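Local structure of cytochrome P450 monooxygenase (Rhodococcus sp. ECU0066, 6KBH) at residues A[181-186]-A[404-409]; A[156-161]-A[188-193]; A[293-298]-A[303-308]. The protein is a self-sufficient cytochrome P450 that probably oxygenates substrates at its heme, with electrons supplied by its own FMN and [2Fe-2S] domains. All coordinates share one frame; numbering follows the deposited sequence.

Contact 1. Residues A[181-186]-A[404-409]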
loop_
_atom_site.group_PDB
_atom_site.type_symbol
_atom_site.label_atom_id
_atom_site.label_comp_id
_atom_site.label_asym_id
_atom_site.label_seq_id
_atom_site.Cartn_x
_atom_site.Cartn_y
_atom_site.Cartn_z
ATOM N N TRP A 181 -10.778 -21.548 -1.702
ATOM C CA TRP A 181 -9.768 -22.410 -2.302
ATOM C C TRP A 181 -9.758 -22.286 -3.819
ATOM O O TRP A 181 -8.704 -22.437 -4.449
ATOM C CB TRP A 181 -10.003 -23.862 -1.893
ATOM C CG TRP A 181 -9.017 -24.780 -2.490
ATOM C CD1 TRP A 181 -9.222 -25.640 -3.525
ATOM C CD2 TRP A 181 -7.648 -24.927 -2.106
ATOM N NE1 TRP A 181 -8.065 -26.324 -3.806
ATOM C CE2 TRP A 181 -7.083 -25.903 -2.948
ATOM C CE3 TRP A 181 -6.846 -24.330 -1.128
ATOM C CZ2 TRP A 181 -5.752 -26.298 -2.844
ATOM C CZ3 TRP A 181 -5.524 -24.723 -1.025
ATOM C CH2 TRP A 181 -4.991 -25.698 -1.878
ATOM N N GLU A 182 -10.911 -21.994 -4.417
ATOM C CA GLU A 182 -11.069 -22.043 -5.865
ATOM C C GLU A 182 -10.743 -20.716 -6.542
ATOM O O GLU A 182 -9.972 -20.690 -7.508
ATOM C CB GLU A 182 -12.497 -22.467 -6.218
ATOM C CG GLU A 182 -12.890 -23.856 -5.736
ATOM C CD GLU A 182 -12.193 -24.971 -6.493
ATOM O OE1 GLU A 182 -11.508 -24.684 -7.498
ATOM O OE2 GLU A 182 -12.342 -26.141 -6.086
ATOM N N VAL A 183 -11.327 -19.616 -6.056
ATOM C CA VAL A 183 -11.279 -18.351 -6.798
ATOM C C VAL A 183 -9.842 -17.918 -7.121
ATOM O O VAL A 183 -9.581 -17.555 -8.273
ATOM C CB VAL A 183 -12.071 -17.268 -6.066
ATOM C CG1 VAL A 183 -12.066 -15.982 -6.876
ATOM C CG2 VAL A 183 -13.494 -17.718 -5.814
ATOM N N PRO A 184 -8.898 -17.926 -6.169
ATOM C CA PRO A 184 -7.532 -17.503 -6.534
ATOM C C PRO A 184 -6.901 -18.336 -7.632
ATOM O O PRO A 184 -6.033 -17.836 -8.357
ATOM C CB PRO A 184 -6.764 -17.626 -5.210
ATOM C CG PRO A 184 -7.802 -17.454 -4.170
ATOM C CD PRO A 184 -9.017 -18.140 -4.718
ATOM N N LEU A 185 -7.316 -19.592 -7.782
ATOM C CA LEU A 185 -6.777 -20.421 -8.851
ATOM C C LEU A 185 -7.255 -19.934 -10.213
ATOM O O LEU A 185 -6.469 -19.849 -11.163
ATOM C CB LEU A 185 -7.168 -21.881 -8.621
ATOM C CG LEU A 185 -6.696 -22.903 -9.653
ATOM C CD1 LEU A 185 -5.182 -22.873 -9.793
ATOM C CD2 LEU A 185 -7.176 -24.294 -9.270
ATOM N N THR A 186 -8.547 -19.602 -10.325
ATOM C CA THR A 186 -9.098 -19.190 -11.613
ATOM C C THR A 186 -8.527 -17.849 -12.063
ATOM O O THR A 186 -8.128 -17.698 -13.223
ATOM C CB THR A 186 -10.628 -19.122 -11.549
ATOM O OG1 THR A 186 -11.036 -18.303 -10.446
ATOM C CG2 THR A 186 -11.234 -20.520 -11.409
ATOM N N GLN A 404 -9.093 -7.835 -1.113
ATOM C CA GLN A 404 -9.953 -6.673 -0.900
ATOM C C GLN A 404 -11.365 -6.883 -1.432
ATOM O O GLN A 404 -12.336 -6.463 -0.804
ATOM C CB GLN A 404 -9.327 -5.444 -1.550
ATOM C CG GLN A 404 -8.503 -4.600 -0.616
ATOM C CD GLN A 404 -7.628 -3.659 -1.384
ATOM O OE1 GLN A 404 -6.603 -4.062 -1.915
ATOM N NE2 GLN A 404 -8.042 -2.403 -1.487
ATOM N N ILE A 405 -11.500 -7.510 -2.598
ATOM C CA ILE A 405 -12.822 -7.729 -3.180
ATOM C C ILE A 405 -13.534 -8.908 -2.521
ATOM O O ILE A 405 -14.752 -8.857 -2.300
ATOM C CB ILE A 405 -12.731 -7.880 -4.711
ATOM C CG1 ILE A 405 -11.823 -6.832 -5.302
ATOM C CG2 ILE A 405 -14.093 -7.681 -5.317
ATOM C CD1 ILE A 405 -11.206 -7.228 -6.609
ATOM N N PHE A 406 -12.808 -9.998 -2.275
ATOM C CA PHE A 406 -13.364 -11.062 -1.459
ATOM C C PHE A 406 -14.008 -10.484 -0.208
ATOM O O PHE A 406 -15.168 -10.782 0.117
ATOM C CB PHE A 406 -12.288 -12.069 -1.042
ATOM C CG PHE A 406 -11.637 -12.829 -2.166
ATOM C CD1 PHE A 406 -12.224 -12.890 -3.419
ATOM C CD2 PHE A 406 -10.453 -13.514 -1.953
ATOM C CE1 PHE A 406 -11.619 -13.605 -4.439
ATOM C CE2 PHE A 406 -9.844 -14.232 -2.969
ATOM C CZ PHE A 406 -10.433 -14.277 -4.211
ATOM N N LEU A 407 -13.254 -9.657 0.502
ATOM C CA LEU A 407 -13.700 -9.062 1.745
ATOM C C LEU A 407 -14.611 -7.860 1.537
ATOM O O LEU A 407 -15.104 -7.310 2.525
ATOM C CB LEU A 407 -12.493 -8.662 2.600
ATOM C CG LEU A 407 -12.768 -8.246 4.047
ATOM C CD1 LEU A 407 -13.469 -9.370 4.808
ATOM C CD2 LEU A 407 -11.495 -7.808 4.750
ATOM N N GLU A 408 -14.870 -7.414 0.309
ATOM C CA GLU A 408 -15.959 -6.448 0.289
ATOM C C GLU A 408 -17.293 -7.125 0.005
ATOM O O GLU A 408 -18.292 -6.789 0.646
ATOM C CB GLU A 408 -15.700 -5.291 -0.692
ATOM C CG GLU A 408 -15.642 -5.584 -2.168
ATOM C CD GLU A 408 -16.123 -4.394 -2.993
ATOM O OE1 GLU A 408 -17.259 -3.925 -2.762
ATOM O OE2 GLU A 408 -15.373 -3.937 -3.879
ATOM N N GLU A 409 -17.323 -8.122 -0.882
ATOM C CA GLU A 409 -18.585 -8.794 -1.168
ATOM C C GLU A 409 -19.138 -9.506 0.062
ATOM O O GLU A 409 -20.345 -9.453 0.324
ATOM C CB GLU A 409 -18.427 -9.786 -2.317
ATOM C CG GLU A 409 -19.779 -10.308 -2.771
ATOM C CD GLU A 409 -19.740 -11.067 -4.076
ATOM O OE1 GLU A 409 -18.636 -11.409 -4.544
ATOM O OE2 GLU A 409 -20.829 -11.307 -4.644
#
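Phe406 reaches across to Val183 and Pro184 with the far end of its ring, and these three buried side chains make up the whole contact between 181-186 and 404-409. The dense part lies on the Val183 side. There CG1 of Val183 comes obliquely upon the ring, 3.4 Å from CE1 of Phe406, and CB of the same valine stands 3.9 Å from CZ. Val183 holds CG1 opposite its backbone N (chi1 -177°), which turns this methyl rather than CG2 to the ring. The packing slackens on the Pro184 side: CG of the proline meets the ring edge, close to its plane, at 4.0 Å from CE2 of Phe406. Beyond this patch the segments part company, and their closest CA atoms, those of Val183 and Phe406, are 9.3 Å apart, so the phenyl group spans most of the interval. On the more open side, the partly exposed Glu182 forms a salt bridge with Arg203. Behind the apolar patch, the hydroxyl of Thr186 turns back on its own helix and donates from OG1 to Val183 O at 2.7 Å. With an alanine at Phe406, the CG1 methyl of Val183 and the ring of Pro184 would probably lose their aromatic partner, opening a gap between the two helices. The example illustrates how one large ring can join several helices in a core. In P450 nomenclature helix 183-192 is E and helix 396-413 is L, two members of the conserved four-helix bundle completed by D and I. Phe406 also touches Thr160 of helix 153-164 (D) and Ser291 of helix 284-300 (I), while Val183 packs on Tyr163 and Pro184 on Thr287.

Contact 2. Residues A[156-161]-A[188-193]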
loop_
_atom_site.group_PDB
_atom_site.type_symbol
_atom_site.label_atom_id
_atom_site.label_comp_id
_atom_site.label_asym_id
_atom_site.label_seq_id
_atom_site.Cartn_x
_atom_site.Cartn_y
_atom_site.Cartn_z
ATOM N N VAL A 156 -12.098 -10.578 -11.602
ATOM C CA VAL A 156 -12.114 -11.149 -10.260
ATOM C C VAL A 156 -13.433 -10.849 -9.560
ATOM O O VAL A 156 -13.932 -11.670 -8.780
ATOM C CB VAL A 156 -10.901 -10.643 -9.455
ATOM C CG1 VAL A 156 -10.753 -9.144 -9.605
ATOM C CG2 VAL A 156 -11.020 -11.029 -7.985
ATOM N N ARG A 157 -14.029 -9.685 -9.826
ATOM C CA ARG A 157 -15.346 -9.391 -9.270
ATOM C C ARG A 157 -16.396 -10.349 -9.819
ATOM O O ARG A 157 -17.296 -10.781 -9.088
ATOM C CB ARG A 157 -15.728 -7.942 -9.567
ATOM C CG ARG A 157 -14.929 -6.918 -8.780
ATOM C CD ARG A 157 -15.412 -5.510 -9.063
ATOM N NE ARG A 157 -14.716 -4.525 -8.245
ATOM C CZ ARG A 157 -15.069 -4.210 -7.003
ATOM N NH1 ARG A 157 -16.110 -4.807 -6.436
ATOM N NH2 ARG A 157 -14.379 -3.302 -6.328
ATOM N N ARG A 158 -16.303 -10.681 -11.109
ATOM C CA ARG A 158 -17.194 -11.681 -11.691
ATOM C C ARG A 158 -17.019 -13.032 -11.007
ATOM O O ARG A 158 -17.996 -13.659 -10.583
ATOM C CB ARG A 158 -16.936 -11.798 -13.195
ATOM C CG ARG A 158 -17.815 -12.822 -13.906
ATOM C CD ARG A 158 -17.497 -12.904 -15.395
ATOM N NE ARG A 158 -16.225 -13.574 -15.663
ATOM C CZ ARG A 158 -16.078 -14.892 -15.753
ATOM N NH1 ARG A 158 -17.123 -15.692 -15.594
ATOM N NH2 ARG A 158 -14.883 -15.413 -16.002
ATOM N N LEU A 159 -15.770 -13.488 -10.878
ATOM C CA LEU A 159 -15.517 -14.815 -10.323
ATOM C C LEU A 159 -15.828 -14.869 -8.832
ATOM O O LEU A 159 -16.304 -15.896 -8.332
ATOM C CB LEU A 159 -14.069 -15.223 -10.584
ATOM C CG LEU A 159 -13.721 -15.496 -12.047
ATOM C CD1 LEU A 159 -12.225 -15.675 -12.216
ATOM C CD2 LEU A 159 -14.470 -16.720 -12.550
ATOM N N THR A 160 -15.557 -13.785 -8.102
ATOM C CA THR A 160 -15.862 -13.771 -6.675
ATOM C C THR A 160 -17.356 -13.939 -6.425
ATOM O O THR A 160 -17.753 -14.570 -5.438
ATOM C CB THR A 160 -15.347 -12.479 -6.034
ATOM O OG1 THR A 160 -13.925 -12.405 -6.188
ATOM C CG2 THR A 160 -15.678 -12.439 -4.550
ATOM N N ARG A 161 -18.199 -13.422 -7.325
ATOM C CA ARG A 161 -19.639 -13.516 -7.122
ATOM C C ARG A 161 -20.235 -14.798 -7.690
ATOM O O ARG A 161 -21.128 -15.389 -7.069
ATOM C CB ARG A 161 -20.353 -12.310 -7.726
ATOM C CG ARG A 161 -21.809 -12.594 -8.065
ATOM C CD ARG A 161 -22.564 -11.299 -8.177
ATOM N NE ARG A 161 -22.044 -10.346 -7.195
ATOM C CZ ARG A 161 -22.116 -9.030 -7.317
ATOM N NH1 ARG A 161 -22.692 -8.502 -8.387
ATOM N NH2 ARG A 161 -21.610 -8.229 -6.385
ATOM N N ALA A 188 -5.764 -16.534 -11.270
ATOM C CA ALA A 188 -4.380 -16.746 -11.666
ATOM C C ALA A 188 -4.311 -17.241 -13.101
ATOM O O ALA A 188 -3.509 -16.746 -13.898
ATOM C CB ALA A 188 -3.693 -17.728 -10.718
ATOM N N LEU A 189 -5.181 -18.185 -13.464
ATOM C CA LEU A 189 -5.241 -18.621 -14.853
ATOM C C LEU A 189 -5.598 -17.459 -15.772
ATOM O O LEU A 189 -4.994 -17.294 -16.838
ATOM C CB LEU A 189 -6.240 -19.769 -14.995
ATOM C CG LEU A 189 -5.760 -21.043 -14.299
ATOM C CD1 LEU A 189 -6.880 -22.051 -14.190
ATOM C CD2 LEU A 189 -4.568 -21.638 -15.032
ATOM N N HIS A 190 -6.549 -16.616 -15.360
ATOM C CA HIS A 190 -6.906 -15.458 -16.174
ATOM C C HIS A 190 -5.782 -14.428 -16.210
ATOM O O HIS A 190 -5.550 -13.793 -17.245
ATOM C CB HIS A 190 -8.200 -14.826 -15.660
ATOM C CG HIS A 190 -9.442 -15.509 -16.144
ATOM N ND1 HIS A 190 -9.777 -15.590 -17.479
ATOM C CD2 HIS A 190 -10.437 -16.134 -15.470
ATOM C CE1 HIS A 190 -10.919 -16.242 -17.606
ATOM N NE2 HIS A 190 -11.341 -16.581 -16.401
ATOM N N PHE A 191 -5.077 -14.238 -15.089
ATOM C CA PHE A 191 -3.924 -13.342 -15.091
ATOM C C PHE A 191 -2.842 -13.834 -16.039
ATOM O O PHE A 191 -2.128 -13.029 -16.649
ATOM C CB PHE A 191 -3.356 -13.201 -13.678
ATOM C CG PHE A 191 -2.069 -12.420 -13.617
ATOM C CD1 PHE A 191 -2.081 -11.035 -13.634
ATOM C CD2 PHE A 191 -0.849 -13.071 -13.554
ATOM C CE1 PHE A 191 -0.900 -10.313 -13.583
ATOM C CE2 PHE A 191 0.332 -12.356 -13.508
ATOM C CZ PHE A 191 0.306 -10.974 -13.524
ATOM N N LEU A 192 -2.708 -15.151 -16.177
ATOM C CA LEU A 192 -1.649 -15.729 -16.993
ATOM C C LEU A 192 -1.969 -15.632 -18.481
ATOM O O LEU A 192 -1.054 -15.645 -19.312
ATOM C CB LEU A 192 -1.432 -17.185 -16.574
ATOM C CG LEU A 192 -0.573 -17.538 -15.345
ATOM C CD1 LEU A 192 0.885 -17.740 -15.726
ATOM C CD2 LEU A 192 -0.684 -16.541 -14.197
ATOM N N GLY A 193 -3.248 -15.533 -18.828
ATOM C CA GLY A 193 -3.668 -15.413 -20.208
ATOM C C GLY A 193 -4.050 -16.703 -20.901
ATOM O O GLY A 193 -4.059 -16.733 -22.139
#
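His190 receives two neighbouring side chains of 156-161, Leu159 and Arg158, which differ in kind. The apolar meeting is with Leu159, whose CD1 methyl approaches the imidazole at a slant, 3.7 Å from CD2 of His190. The polar approach is about as near but makes no hydrogen bond: NH2 of Arg158 stops 3.8 Å from NE2 of His190. NE2 lies at the edge of the guanidinium, near its plane, while the two flat groups stand almost perpendicular, at 86°. Arg158 runs out extended and then bends at chi3 (73°), which swings the guanidinium back over its own neighbour, with CG of Leu159 4.1 Å above one face, offset toward the rim. Its firm charged partner is on the same helix, where NH1 forms a salt bridge with Glu162. Backbone-directed bonding forms a third class. Val156 O accepts both Thr160 N, at 2.8 Å, and Thr160 OG1, at 2.7 Å, from opposite faces of its carbonyl plane, so the hydroxyl is satisfied within its own helix. In P450 terms these are helices D and E, adjoining one another in the core bundle, and their meeting is here partly buried, passing from leucine inside to an exposed arginine outside. His190 also touches Glu196 and Met199. The chemistry suggests a boundary held by packing more than by polar bonding: Arg158, its charge partly balanced by Glu162, might at most slightly disfavour a proton on His190.

Contact 3. Residues A[293-298]-A[303-308]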
loop_
_atom_site.group_PDB
_atom_site.type_symbol
_atom_site.label_atom_id
_atom_site.label_comp_id
_atom_site.label_asym_id
_atom_site.label_seq_id
_atom_site.Cartn_x
_atom_site.Cartn_y
_atom_site.Cartn_z
ATOM N N ASN A 293 -7.386 -17.026 6.422
ATOM C CA ASN A 293 -6.879 -16.452 7.667
ATOM C C ASN A 293 -7.623 -15.171 8.018
ATOM O O ASN A 293 -8.125 -15.018 9.137
ATOM C CB ASN A 293 -5.380 -16.179 7.558
ATOM C CG ASN A 293 -4.569 -17.439 7.382
ATOM O OD1 ASN A 293 -4.966 -18.511 7.831
ATOM N ND2 ASN A 293 -3.424 -17.317 6.725
ATOM N N ALA A 294 -7.713 -14.243 7.061
ATOM C CA ALA A 294 -8.330 -12.947 7.327
ATOM C C ALA A 294 -9.783 -13.096 7.758
ATOM O O ALA A 294 -10.228 -12.436 8.705
ATOM C CB ALA A 294 -8.225 -12.056 6.090
ATOM N N LEU A 295 -10.539 -13.959 7.081
ATOM C CA LEU A 295 -11.932 -14.163 7.463
ATOM C C LEU A 295 -12.049 -14.800 8.845
ATOM O O LEU A 295 -12.891 -14.389 9.651
ATOM C CB LEU A 295 -12.642 -15.003 6.409
ATOM C CG LEU A 295 -13.314 -14.131 5.352
ATOM C CD1 LEU A 295 -13.619 -14.938 4.111
ATOM C CD2 LEU A 295 -14.575 -13.511 5.925
ATOM N N ARG A 296 -11.212 -15.798 9.145
ATOM C CA ARG A 296 -11.190 -16.339 10.501
ATOM C C ARG A 296 -10.772 -15.266 11.501
ATOM O O ARG A 296 -11.403 -15.100 12.550
ATOM C CB ARG A 296 -10.250 -17.548 10.574
ATOM C CG ARG A 296 -10.455 -18.445 11.794
ATOM C CD ARG A 296 -9.545 -18.029 12.942
ATOM N NE ARG A 296 -9.592 -18.938 14.086
ATOM C CZ ARG A 296 -8.580 -19.711 14.469
ATOM N NH1 ARG A 296 -7.439 -19.694 13.793
ATOM N NH2 ARG A 296 -8.703 -20.498 15.530
ATOM N N LEU A 297 -9.715 -14.516 11.183
ATOM C CA LEU A 297 -9.229 -13.482 12.094
ATOM C C LEU A 297 -10.290 -12.416 12.347
ATOM O O LEU A 297 -10.435 -11.931 13.476
ATOM C CB LEU A 297 -7.960 -12.852 11.526
ATOM C CG LEU A 297 -7.453 -11.568 12.179
ATOM C CD1 LEU A 297 -7.050 -11.823 13.618
ATOM C CD2 LEU A 297 -6.290 -10.996 11.386
ATOM N N LEU A 298 -11.033 -12.031 11.307
ATOM C CA LEU A 298 -12.049 -10.996 11.466
ATOM C C LEU A 298 -13.243 -11.508 12.260
ATOM O O LEU A 298 -13.667 -10.878 13.234
ATOM C CB LEU A 298 -12.497 -10.483 10.099
ATOM C CG LEU A 298 -11.640 -9.377 9.491
ATOM C CD1 LEU A 298 -11.990 -9.211 8.035
ATOM C CD2 LEU A 298 -11.840 -8.073 10.245
ATOM N N ASP A 303 -16.493 -7.073 16.397
ATOM C CA ASP A 303 -16.702 -5.628 16.383
ATOM C C ASP A 303 -15.985 -4.992 15.199
ATOM O O ASP A 303 -16.567 -4.186 14.463
ATOM C CB ASP A 303 -16.231 -5.007 17.697
ATOM C CG ASP A 303 -14.841 -5.461 18.093
ATOM O OD1 ASP A 303 -14.435 -6.567 17.675
ATOM O OD2 ASP A 303 -14.154 -4.710 18.817
ATOM N N VAL A 304 -14.719 -5.358 14.990
ATOM C CA VAL A 304 -13.988 -4.842 13.840
ATOM C C VAL A 304 -14.549 -5.424 12.547
ATOM O O VAL A 304 -14.478 -4.788 11.488
ATOM C CB VAL A 304 -12.480 -5.116 14.004
ATOM C CG1 VAL A 304 -12.216 -6.580 14.139
ATOM C CG2 VAL A 304 -11.712 -4.583 12.840
ATOM N N TRP A 305 -15.126 -6.625 12.605
ATOM C CA TRP A 305 -15.866 -7.138 11.457
ATOM C C TRP A 305 -17.007 -6.200 11.086
ATOM O O TRP A 305 -17.145 -5.797 9.925
ATOM C CB TRP A 305 -16.401 -8.539 11.759
ATOM C CG TRP A 305 -17.602 -8.915 10.944
ATOM C CD1 TRP A 305 -18.913 -8.800 11.314
ATOM C CD2 TRP A 305 -17.606 -9.479 9.628
ATOM N NE1 TRP A 305 -19.729 -9.253 10.307
ATOM C CE2 TRP A 305 -18.953 -9.677 9.262
ATOM C CE3 TRP A 305 -16.602 -9.836 8.723
ATOM C CZ2 TRP A 305 -19.320 -10.214 8.032
ATOM C CZ3 TRP A 305 -16.969 -10.371 7.502
ATOM C CH2 TRP A 305 -18.316 -10.554 7.167
ATOM N N GLU A 306 -17.835 -5.839 12.070
ATOM C CA GLU A 306 -18.976 -4.970 11.803
ATOM C C GLU A 306 -18.538 -3.576 11.370
ATOM O O GLU A 306 -19.278 -2.886 10.660
ATOM C CB GLU A 306 -19.863 -4.885 13.043
ATOM C CG GLU A 306 -20.907 -5.982 13.143
ATOM C CD GLU A 306 -21.448 -6.133 14.549
ATOM O OE1 GLU A 306 -21.495 -5.116 15.275
ATOM O OE2 GLU A 306 -21.817 -7.263 14.934
ATOM N N GLU A 307 -17.349 -3.144 11.794
ATOM C CA GLU A 307 -16.821 -1.865 11.334
ATOM C C GLU A 307 -16.612 -1.876 9.825
ATOM O O GLU A 307 -17.003 -0.936 9.124
ATOM C CB GLU A 307 -15.517 -1.541 12.058
ATOM C CG GLU A 307 -15.706 -0.761 13.342
ATOM C CD GLU A 307 -14.398 -0.241 13.901
ATOM O OE1 GLU A 307 -13.335 -0.767 13.511
ATOM O OE2 GLU A 307 -14.431 0.695 14.728
ATOM N N ILE A 308 -15.988 -2.938 9.308
ATOM C CA ILE A 308 -15.833 -3.084 7.863
ATOM C C ILE A 308 -17.197 -3.117 7.186
ATOM O O ILE A 308 -17.373 -2.593 6.078
ATOM C CB ILE A 308 -15.005 -4.343 7.542
ATOM C CG1 ILE A 308 -13.572 -4.190 8.053
ATOM C CG2 ILE A 308 -14.997 -4.617 6.052
ATOM C CD1 ILE A 308 -12.703 -5.404 7.793
#
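In the helical turn leading to Leu298, the residue that meets Val304, Trp305 and Ile308, Leu297 N donates to Asn293 O at 2.6 Å, the shortest polar bond within the two segments. Leu298 N follows with a bond to Ala294 O at 2.8 Å. No polar bond links this regular backbone to 303-308, and the side-chain contacts are apolar. Leu298 carries most of them. With its CG opposite the carbonyl carbon (chi1 -85°), its branched end is directed toward Ile308 and Val304, and CD2 comes 3.7 Å from the terminal CD1 methyl of Ile308. The two side chains cross at about a right angle, as do Leu298 and Val304, where CD2 of the leucine stands 4.2 Å from CG1 of the valine. Nearer the backbone, Leu298 O lies 3.9 Å from CB of Trp305, and CB of Leu298 comes to the edge of the indole, 4.4 Å from CE3 of Trp305 and close to the ring plane. Leu295, one turn earlier, extends CD2 obliquely to within 4.3 Å of CZ3 on the same indole. The ring is fixed at its polar corner too, because NE1 of Trp305 is hydrogen-bonded to Pro415 O. The axes of the two short segments approach to 10.1 Å, with 114° between their N-to-C directions, and the side chains pack within this corner. It is a clear case of consecutive helices packed against each other through one central leucine. In P450 terms the corner joins the C-terminal half of the I-helix to the J-helix. Helix 396-413 packs against it, with Leu410 on Leu295, Leu407 on Leu298, and Thr411 on both Trp305 and Ile308, while Ile315 of helix 315-325 also packs on Ile308.

How the contacts relate
Helix 396-413 ties the set together. Contacts 1 and 2, with centres 9 Å apart, share helix 183-192 and are joined by two salt bridges: Glu408 OE2 to Arg157 NH2 at 2.7 Å and Glu409 OE2 to Arg161 NE at 3.0 Å. Contact 3, centred 15 Å from contact 1, meets it through Leu407 CD1 and Leu298 CD1, 3.6 Å apart. Contacts 2 and 3 do not touch; their nearest atoms are about 9 Å apart. The heme lies closest to contact 1, about 7 Å from the side chain of Pro184, against about 11 Å from His190 and 13 Å from Leu295. Contact 1 thus lies in the helical core beside the heme, while contact 3 stands farther off in the same P450 helical part.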